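Local coordinates for TubZ (PDB 4XCQ), which belongs to the tubulin/FtsZ family of filament-forming proteins, pairing a Rossmann-like domain that holds guanosine-5'-diphosphate in this structure with a tubulin-type C-terminal domain, at residues M209-V214 / I287-T292; I35-K40 / P55-C60; M3-V8 / D29-F34. All coordinates share one frame; numbering follows the deposited sequence.

Contact 1 (M209-V214 / I287-T292); sequences MKKSNV and IEPQKT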
loop_
_atom_site.group_PDB
_atom_site.type_symbol
_atom_site.label_atom_id
_atom_site.label_comp_id
_atom_site.label_asym_id
_atom_site.label_seq_id
_atom_site.Cartn_x
_atom_site.Cartn_y
_atom_site.Cartn_z
ATOM N N MET A 209 -1.852 -4.700 11.616
ATOM C CA MET A 209 -1.366 -6.075 11.546
ATOM C C MET A 209 -0.158 -6.152 10.612
ATOM O O MET A 209 -0.139 -5.527 9.550
ATOM C CB MET A 209 -2.482 -7.019 11.088
ATOM C CG MET A 209 -2.027 -8.401 10.624
ATOM S SD MET A 209 -1.086 -9.376 11.824
ATOM C CE MET A 209 -2.281 -9.625 13.126
ATOM N N LYS A 210 0.856 -6.907 11.024
ATOM C CA LYS A 210 2.095 -6.992 10.266
ATOM C C LYS A 210 1.942 -7.858 9.020
ATOM O O LYS A 210 0.930 -8.539 8.849
ATOM C CB LYS A 210 3.211 -7.543 11.144
ATOM C CG LYS A 210 3.334 -6.865 12.492
ATOM C CD LYS A 210 3.704 -5.405 12.360
ATOM C CE LYS A 210 3.944 -4.797 13.734
ATOM N NZ LYS A 210 5.009 -5.539 14.469
ATOM N N LYS A 211 2.967 -7.821 8.168
ATOM C CA LYS A 211 3.018 -8.542 6.890
ATOM C C LYS A 211 2.027 -7.989 5.855
ATOM O O LYS A 211 1.690 -6.804 5.871
ATOM C CB LYS A 211 2.792 -10.043 7.101
ATOM C CG LYS A 211 3.825 -10.690 8.013
ATOM C CD LYS A 211 3.834 -12.200 7.863
ATOM C CE LYS A 211 3.598 -12.898 9.196
ATOM N NZ LYS A 211 2.227 -12.653 9.728
ATOM N N SER A 212 1.566 -8.848 4.956
ATOM C CA SER A 212 0.837 -8.389 3.778
ATOM C C SER A 212 -0.681 -8.391 3.959
ATOM O O SER A 212 -1.273 -9.399 4.340
ATOM C CB SER A 212 1.213 -9.250 2.570
ATOM O OG SER A 212 0.676 -8.710 1.382
ATOM N N ASN A 213 -1.303 -7.250 3.668
ATOM C CA ASN A 213 -2.750 -7.111 3.766
ATOM C C ASN A 213 -3.420 -6.972 2.387
ATOM O O ASN A 213 -2.820 -6.462 1.438
ATOM C CB ASN A 213 -3.101 -5.918 4.663
ATOM C CG ASN A 213 -2.496 -6.036 6.069
ATOM O OD1 ASN A 213 -2.033 -7.103 6.478
ATOM N ND2 ASN A 213 -2.505 -4.932 6.811
ATOM N N VAL A 214 -4.656 -7.461 2.284
ATOM C CA VAL A 214 -5.438 -7.405 1.047
ATOM C C VAL A 214 -6.874 -6.972 1.350
ATOM O O VAL A 214 -7.472 -7.440 2.317
ATOM C CB VAL A 214 -5.456 -8.776 0.319
ATOM C CG1 VAL A 214 -6.412 -8.754 -0.867
ATOM C CG2 VAL A 214 -4.056 -9.167 -0.133
ATOM N N ILE A 287 -1.193 -11.848 5.761
ATOM C CA ILE A 287 -0.812 -12.795 4.714
ATOM C C ILE A 287 0.696 -12.744 4.521
ATOM O O ILE A 287 1.297 -11.669 4.575
ATOM C CB ILE A 287 -1.503 -12.494 3.369
ATOM C CG1 ILE A 287 -3.014 -12.341 3.553
ATOM C CG2 ILE A 287 -1.184 -13.577 2.345
ATOM C CD1 ILE A 287 -3.747 -11.991 2.267
ATOM N N GLU A 288 1.308 -13.907 4.320
ATOM C CA GLU A 288 2.737 -13.969 4.070
ATOM C C GLU A 288 3.050 -13.140 2.825
ATOM O O GLU A 288 2.360 -13.260 1.808
ATOM C CB GLU A 288 3.197 -15.418 3.900
ATOM C CG GLU A 288 4.542 -15.731 4.539
ATOM C CD GLU A 288 4.555 -15.490 6.038
ATOM O OE1 GLU A 288 3.570 -15.861 6.714
ATOM O OE2 GLU A 288 5.557 -14.937 6.543
ATOM N N PRO A 289 4.068 -12.268 2.920
ATOM C CA PRO A 289 4.465 -11.381 1.819
ATOM C C PRO A 289 4.635 -12.130 0.497
ATOM O O PRO A 289 5.399 -13.091 0.406
ATOM C CB PRO A 289 5.795 -10.801 2.304
ATOM C CG PRO A 289 5.653 -10.794 3.797
ATOM C CD PRO A 289 4.885 -12.044 4.127
ATOM N N GLN A 290 3.902 -11.686 -0.518
ATOM C CA GLN A 290 3.855 -12.381 -1.796
ATOM C C GLN A 290 5.193 -12.341 -2.526
ATOM O O GLN A 290 5.331 -11.655 -3.540
ATOM C CB GLN A 290 2.761 -11.779 -2.678
ATOM C CG GLN A 290 1.403 -11.666 -2.003
ATOM C CD GLN A 290 1.093 -10.257 -1.530
ATOM O OE1 GLN A 290 1.981 -9.531 -1.080
ATOM N NE2 GLN A 290 -0.172 -9.857 -1.643
ATOM N N LYS A 291 6.169 -13.084 -2.008
ATOM C CA LYS A 291 7.503 -13.127 -2.594
ATOM C C LYS A 291 7.512 -13.886 -3.917
ATOM O O LYS A 291 8.355 -13.638 -4.779
ATOM C CB LYS A 291 8.501 -13.760 -1.622
ATOM C CG LYS A 291 8.700 -12.995 -0.320
ATOM C CD LYS A 291 9.868 -13.577 0.468
ATOM C CE LYS A 291 10.183 -12.759 1.708
ATOM N NZ LYS A 291 11.550 -13.062 2.222
ATOM N N THR A 292 6.571 -14.812 -4.067
ATOM C CA THR A 292 6.445 -15.583 -5.298
ATOM C C THR A 292 6.019 -14.687 -6.461
ATOM O O THR A 292 6.555 -14.789 -7.564
ATOM C CB THR A 292 5.427 -16.731 -5.140
ATOM O OG1 THR A 292 5.623 -17.377 -3.877
ATOM C CG2 THR A 292 5.585 -17.745 -6.260
HETATM O O HOH W 1 -0.423 -6.987 -0.214
#
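Ser-212 and Gln-290 face each other through their polar ends: Ser-212 OG stands 2.9 Å from Gln-290 OE1. The hydroxyl is carried there by a first torsion of -171°, with OG opposite the backbone N. A water lies 2.6 Å from Ser-212 OG and competes as a possible acceptor of its single proton, so the hydroxyl need not donate to the glutamine. The same water donates to Asn-213 O and accepts from Gln-290 NE2, closing a small polar network round the amide.

Beside this group, Val-214 and Ile-287 meet at an oblique angle, Val-214 CG2 packing 3.7 Å from Ile-287 CD1. On the other flank the Lys-211 chain passes over the carboxylate of Glu-288, with Lys-211 CD 3.5 Å from Glu-288 OE2. Methylenes rather than the ammonium make this touch, because the bent lysine sends NZ to Glu-246 and Gly-286 O.

Ser-212 and Ile-287 form an antiparallel hydrogen-bonded pair. Ser-212 N donates to Ile-287 O at 2.9 Å, in the carbonyl plane, while the return bond from Ile-287 N to Ser-212 O is weak (2.8 Å).

Strand 211-217 is thus flanked by strand 281-287 here and by strand 160-165 through Ile-161; beyond the last pairing the chain turns through Pro-289, which packs on Trp-146 of helix 136-152, and Gln-290 holds the N-cap position of helix 291-306.

Contact 2 (I35-K40 / P55-C60); sequences INTSKK and PYAEGC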
loop_
_atom_site.group_PDB
_atom_site.type_symbol
_atom_site.label_atom_id
_atom_site.label_comp_id
_atom_site.label_asym_id
_atom_site.label_seq_id
_atom_site.Cartn_x
_atom_site.Cartn_y
_atom_site.Cartn_z
ATOM N N ILE A 35 6.140 13.844 -0.447
ATOM C CA ILE A 35 7.579 13.935 -0.628
ATOM C C ILE A 35 7.945 13.649 -2.076
ATOM O O ILE A 35 7.485 12.659 -2.649
ATOM C CB ILE A 35 8.318 12.944 0.289
ATOM C CG1 ILE A 35 7.813 13.075 1.731
ATOM C CG2 ILE A 35 9.826 13.143 0.195
ATOM C CD1 ILE A 35 8.145 11.884 2.611
ATOM N N ASN A 36 8.767 14.512 -2.666
ATOM C CA ASN A 36 9.197 14.323 -4.048
ATOM C C ASN A 36 10.424 15.153 -4.414
ATOM O O ASN A 36 10.625 16.257 -3.907
ATOM C CB ASN A 36 8.053 14.661 -5.007
ATOM C CG ASN A 36 8.139 13.889 -6.311
ATOM O OD1 ASN A 36 9.223 13.506 -6.749
ATOM N ND2 ASN A 36 6.989 13.661 -6.938
ATOM N N THR A 37 11.248 14.611 -5.302
ATOM C CA THR A 37 12.367 15.360 -5.840
ATOM C C THR A 37 11.866 16.371 -6.869
ATOM O O THR A 37 12.511 17.379 -7.128
ATOM C CB THR A 37 13.404 14.435 -6.490
ATOM O OG1 THR A 37 12.801 13.743 -7.588
ATOM C CG2 THR A 37 13.925 13.427 -5.481
ATOM N N SER A 38 10.700 16.091 -7.443
ATOM C CA SER A 38 10.116 16.951 -8.465
ATOM C C SER A 38 9.163 17.966 -7.851
ATOM O O SER A 38 8.116 17.601 -7.311
ATOM C CB SER A 38 9.382 16.109 -9.517
ATOM O OG SER A 38 8.724 16.926 -10.470
ATOM N N LYS A 39 9.535 19.241 -7.935
ATOM C CA LYS A 39 8.698 20.325 -7.436
ATOM C C LYS A 39 7.462 20.471 -8.313
ATOM O O LYS A 39 6.396 20.887 -7.855
ATOM C CB LYS A 39 9.482 21.643 -7.395
ATOM C CG LYS A 39 8.707 22.789 -6.772
ATOM C CD LYS A 39 9.550 24.035 -6.621
ATOM C CE LYS A 39 8.751 25.154 -5.977
ATOM N NZ LYS A 39 9.571 26.384 -5.786
ATOM N N LYS A 40 7.628 20.120 -9.583
ATOM C CA LYS A 40 6.551 20.147 -10.564
ATOM C C LYS A 40 5.402 19.224 -10.168
ATOM O O LYS A 40 4.239 19.628 -10.195
ATOM C CB LYS A 40 7.089 19.747 -11.936
ATOM C CG LYS A 40 6.110 19.924 -13.080
ATOM C CD LYS A 40 6.333 18.867 -14.161
ATOM C CE LYS A 40 7.725 18.241 -14.073
ATOM N NZ LYS A 40 7.685 16.750 -14.058
ATOM N N PRO A 55 15.406 19.592 -1.415
ATOM C CA PRO A 55 16.135 20.787 -1.860
ATOM C C PRO A 55 17.058 20.536 -3.052
ATOM O O PRO A 55 17.713 19.496 -3.123
ATOM C CB PRO A 55 16.940 21.181 -0.618
ATOM C CG PRO A 55 16.099 20.705 0.521
ATOM C CD PRO A 55 15.488 19.410 0.048
ATOM N N TYR A 56 17.069 21.488 -3.982
ATOM C CA TYR A 56 17.950 21.475 -5.151
ATOM C C TYR A 56 17.735 20.268 -6.063
ATOM O O TYR A 56 18.607 19.930 -6.864
ATOM C CB TYR A 56 19.416 21.524 -4.715
ATOM C CG TYR A 56 19.738 22.645 -3.749
ATOM C CD1 TYR A 56 20.006 23.927 -4.207
ATOM C CD2 TYR A 56 19.784 22.417 -2.380
ATOM C CE1 TYR A 56 20.305 24.953 -3.327
ATOM C CE2 TYR A 56 20.078 23.434 -1.494
ATOM C CZ TYR A 56 20.340 24.699 -1.971
ATOM O OH TYR A 56 20.638 25.715 -1.088
ATOM N N ALA A 57 16.574 19.631 -5.952
ATOM C CA ALA A 57 16.305 18.410 -6.707
ATOM C C ALA A 57 15.299 18.601 -7.843
ATOM O O ALA A 57 14.500 19.543 -7.847
ATOM C CB ALA A 57 15.819 17.311 -5.765
ATOM N N GLU A 58 15.356 17.689 -8.808
ATOM C CA GLU A 58 14.345 17.592 -9.852
ATOM C C GLU A 58 14.029 16.123 -10.101
ATOM O O GLU A 58 14.585 15.247 -9.435
ATOM C CB GLU A 58 14.813 18.277 -11.138
ATOM C CG GLU A 58 13.718 19.066 -11.863
ATOM C CD GLU A 58 12.975 20.040 -10.957
ATOM O OE1 GLU A 58 13.609 20.999 -10.458
ATOM O OE2 GLU A 58 11.759 19.843 -10.739
ATOM N N GLY A 59 13.135 15.866 -11.053
ATOM C CA GLY A 59 12.736 14.515 -11.407
ATOM C C GLY A 59 13.924 13.680 -11.831
ATOM O O GLY A 59 14.827 14.173 -12.499
ATOM N N CYS A 60 13.927 12.411 -11.442
ATOM C CA CYS A 60 15.106 11.578 -11.630
ATOM C C CYS A 60 14.973 10.596 -12.785
ATOM O O CYS A 60 15.861 9.776 -12.999
ATOM C CB CYS A 60 15.425 10.821 -10.339
ATOM S SG CYS A 60 15.829 11.908 -8.962
#
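The peptide carbonyl of Glu-58 receives Thr-37 OG1 over its face, not at its edge: the hydroxyl donates to Glu-58 O at 3.0 Å from 57° out of the carbonyl plane. A second flat group, the Asn-36 amide, is likewise met from above by Ser-38 N, whose bond to Asn-36 OD1 is almost straight at the hydrogen (175°). This is an Asx turn, leading from strand 31-36 of the Rossmann-like domain into helix 39-43.

Ser-38 occupies the N-cap of that helix, and its OG accepts from the backbone N of Asp-41. Glu-58 lies near the same helix start. Its CB points away from the turn, but a bend at chi2 (51°) swings the carboxylate back, placing Glu-58 OE2 3.6 Å from Lys-39 N. That is too long for a hydrogen bond, although a negative group here would probably be favoured by the helix N-terminus.

Near the carboxylate the backbones press together: Thr-37 O and Ala-57 O, both acceptors, come within 3.0 Å of each other, and Ala-57 O takes a hydrogen bond from His-53 NE2. The loop between strand 51-53 and helix 64-71 crosses just past the end of strand 31-36, tied there by the Thr-37 hydroxyl, with the Cys-60 side chain about 6 Å from the bound guanosine-5'-diphosphate. The methyl CB of Ala-57 lies 3.6 Å from Thr-37 O and 3.8 Å from Thr-37 CB.

Contact 3 (M3-V8 / D29-F34); sequences MKNKIV and DYNALF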
loop_
_atom_site.group_PDB
_atom_site.type_symbol
_atom_site.label_atom_id
_atom_site.label_comp_id
_atom_site.label_asym_id
_atom_site.label_seq_id
_atom_site.Cartn_x
_atom_site.Cartn_y
_atom_site.Cartn_z
ATOM N N MET A 3 -10.189 7.400 13.172
ATOM C CA MET A 3 -9.189 6.438 12.719
ATOM C C MET A 3 -8.358 7.018 11.577
ATOM O O MET A 3 -7.160 6.757 11.463
ATOM C CB MET A 3 -9.858 5.136 12.268
ATOM C CG MET A 3 -9.889 4.036 13.319
ATOM S SD MET A 3 -8.237 3.465 13.767
ATOM C CE MET A 3 -7.590 3.040 12.155
ATOM N N LYS A 4 -9.003 7.811 10.731
ATOM C CA LYS A 4 -8.337 8.384 9.567
ATOM C C LYS A 4 -7.314 9.449 9.966
ATOM O O LYS A 4 -6.268 9.580 9.328
ATOM C CB LYS A 4 -9.375 8.960 8.605
ATOM C CG LYS A 4 -10.356 7.913 8.101
ATOM C CD LYS A 4 -11.419 8.522 7.211
ATOM C CE LYS A 4 -12.331 7.449 6.643
ATOM N NZ LYS A 4 -13.487 8.043 5.910
ATOM N N ASN A 5 -7.612 10.190 11.030
ATOM C CA ASN A 5 -6.710 11.217 11.542
ATOM C C ASN A 5 -5.545 10.618 12.330
ATOM O O ASN A 5 -4.607 11.323 12.720
ATOM C CB ASN A 5 -7.482 12.209 12.412
ATOM C CG ASN A 5 -6.711 13.493 12.653
ATOM O OD1 ASN A 5 -6.520 14.296 11.738
ATOM N ND2 ASN A 5 -6.273 13.699 13.889
ATOM N N LYS A 6 -5.619 9.307 12.544
ATOM C CA LYS A 6 -4.602 8.534 13.252
ATOM C C LYS A 6 -3.518 8.147 12.245
ATOM O O LYS A 6 -2.384 7.800 12.591
ATOM C CB LYS A 6 -5.263 7.303 13.885
ATOM C CG LYS A 6 -4.441 6.442 14.830
ATOM C CD LYS A 6 -5.333 5.277 15.281
ATOM C CE LYS A 6 -4.647 4.225 16.140
ATOM N NZ LYS A 6 -4.301 4.756 17.475
ATOM N N ILE A 7 -3.898 8.249 10.977
ATOM C CA ILE A 7 -3.067 7.855 9.854
ATOM C C ILE A 7 -2.416 9.047 9.176
ATOM O O ILE A 7 -3.084 10.030 8.855
ATOM C CB ILE A 7 -3.898 7.100 8.798
ATOM C CG1 ILE A 7 -4.558 5.864 9.415
ATOM C CG2 ILE A 7 -3.044 6.752 7.576
ATOM C CD1 ILE A 7 -5.642 5.273 8.549
ATOM N N VAL A 8 -1.110 8.962 8.958
ATOM C CA VAL A 8 -0.436 9.933 8.113
ATOM C C VAL A 8 0.251 9.201 6.968
ATOM O O VAL A 8 1.052 8.290 7.183
ATOM C CB VAL A 8 0.584 10.793 8.898
ATOM C CG1 VAL A 8 1.515 9.927 9.725
ATOM C CG2 VAL A 8 1.370 11.690 7.946
ATOM N N ASP A 29 -10.158 13.374 5.389
ATOM C CA ASP A 29 -9.961 13.159 6.819
ATOM C C ASP A 29 -8.577 12.601 7.138
ATOM O O ASP A 29 -8.195 12.483 8.303
ATOM C CB ASP A 29 -11.034 12.221 7.369
ATOM C CG ASP A 29 -12.424 12.805 7.262
ATOM O OD1 ASP A 29 -12.539 14.017 6.998
ATOM O OD2 ASP A 29 -13.401 12.051 7.465
ATOM N N TYR A 30 -7.825 12.263 6.098
ATOM C CA TYR A 30 -6.488 11.708 6.271
ATOM C C TYR A 30 -5.431 12.800 6.411
ATOM O O TYR A 30 -5.672 13.963 6.090
ATOM C CB TYR A 30 -6.141 10.793 5.094
ATOM C CG TYR A 30 -7.071 9.612 4.948
ATOM C CD1 TYR A 30 -6.886 8.459 5.706
ATOM C CD2 TYR A 30 -8.136 9.648 4.058
ATOM C CE1 TYR A 30 -7.735 7.372 5.579
ATOM C CE2 TYR A 30 -8.993 8.567 3.924
ATOM C CZ TYR A 30 -8.786 7.431 4.687
ATOM O OH TYR A 30 -9.632 6.348 4.562
ATOM N N ASN A 31 -4.261 12.416 6.904
ATOM C CA ASN A 31 -3.110 13.305 6.911
ATOM C C ASN A 31 -2.088 12.823 5.894
ATOM O O ASN A 31 -1.970 11.623 5.653
ATOM C CB ASN A 31 -2.481 13.377 8.301
ATOM C CG ASN A 31 -3.450 13.863 9.351
ATOM O OD1 ASN A 31 -3.761 15.051 9.420
ATOM N ND2 ASN A 31 -3.934 12.945 10.184
ATOM N N ALA A 32 -1.352 13.750 5.292
ATOM C CA ALA A 32 -0.334 13.365 4.320
ATOM C C ALA A 32 0.774 14.399 4.196
ATOM O O ALA A 32 0.525 15.603 4.206
ATOM C CB ALA A 32 -0.970 13.119 2.953
ATOM N N LEU A 33 2.006 13.913 4.099
ATOM C CA LEU A 33 3.124 14.744 3.688
ATOM C C LEU A 33 3.631 14.222 2.348
ATOM O O LEU A 33 4.141 13.102 2.261
ATOM C CB LEU A 33 4.242 14.737 4.730
ATOM C CG LEU A 33 5.452 15.600 4.360
ATOM C CD1 LEU A 33 5.051 17.067 4.239
ATOM C CD2 LEU A 33 6.576 15.439 5.367
ATOM N N PHE A 34 3.464 15.024 1.303
ATOM C CA PHE A 34 3.891 14.629 -0.036
ATOM C C PHE A 34 5.374 14.915 -0.261
ATOM O O PHE A 34 5.811 16.068 -0.259
ATOM C CB PHE A 34 3.048 15.339 -1.094
ATOM C CG PHE A 34 1.634 14.832 -1.184
ATOM C CD1 PHE A 34 1.266 13.936 -2.173
ATOM C CD2 PHE A 34 0.678 15.243 -0.270
ATOM C CE1 PHE A 34 -0.031 13.469 -2.253
ATOM C CE2 PHE A 34 -0.620 14.779 -0.350
ATOM C CZ PHE A 34 -0.974 13.890 -1.342
HETATM O O HOH W 2 -15.167 9.943 7.037
#
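Lys-4 runs across the ring of Tyr-30 and past Asp-29, touching one or the other at each carbon from CB to CE. Its CB sits over one face of the ring in a CH-pi contact, 4.1 Å from the centroid and 24° off the ring normal, displaced toward the rim. CG lies 3.7 Å from Tyr-30 CE1. CD, next along a chain fully extended beyond CG, packs 3.7 Å from Asp-29 CB, and CE reaches 3.6 Å from Tyr-30 OH. At the tip NZ donates to a water 2.8 Å away, which in turn donates to Asp-29 OD2, so lysine and aspartate are joined through solvent and not by a direct salt bridge. The ammonium is also bonded to Asn-188 and Asn-184, the latter shared with Tyr-30 OH.

At the edge of the same ring stands Ile-7 CD1. The Ile-7 carbonyl opens the strand pairing: Asn-31 N donates to Ile-7 O at 3.3 Å, a bond that belongs to the parallel bridge between Val-8 and Asn-31. With CG beside the backbone N (chi1 -59°), Asn-31 turns its amide toward the turn that leads into strand 7-11, where ND2 makes weak bonds to both Ile-7 O and Asn-5 OD1, the latter at 3.3 Å.

Strands 7-11 and 31-36 lie side by side in this way, with helix 14-26 linking them: the opening beta-alpha-beta crossover of a Rossmann-like domain.

Contacts 1 and 3 are largely buried, whereas contact 2 is only partly so and mixes buried with exposed residues. Contacts 2 and 3 share strand 31-36: contact 3 pairs its start with strand 7-11, and contact 2 covers the loop that follows its end, near the bound nucleotide. Contact 1 lies on the far side of the chain's centre, about 23 Å from contact 3 between centres, yet reaches the same sheet through strand 211-217. The chemistry follows position: contacts 1 and 3 combine strand bonds, antiparallel and parallel respectively, with water-bridged polar groups, while contact 2 joins loops through one side-chain-to-backbone bond, without strand pairing.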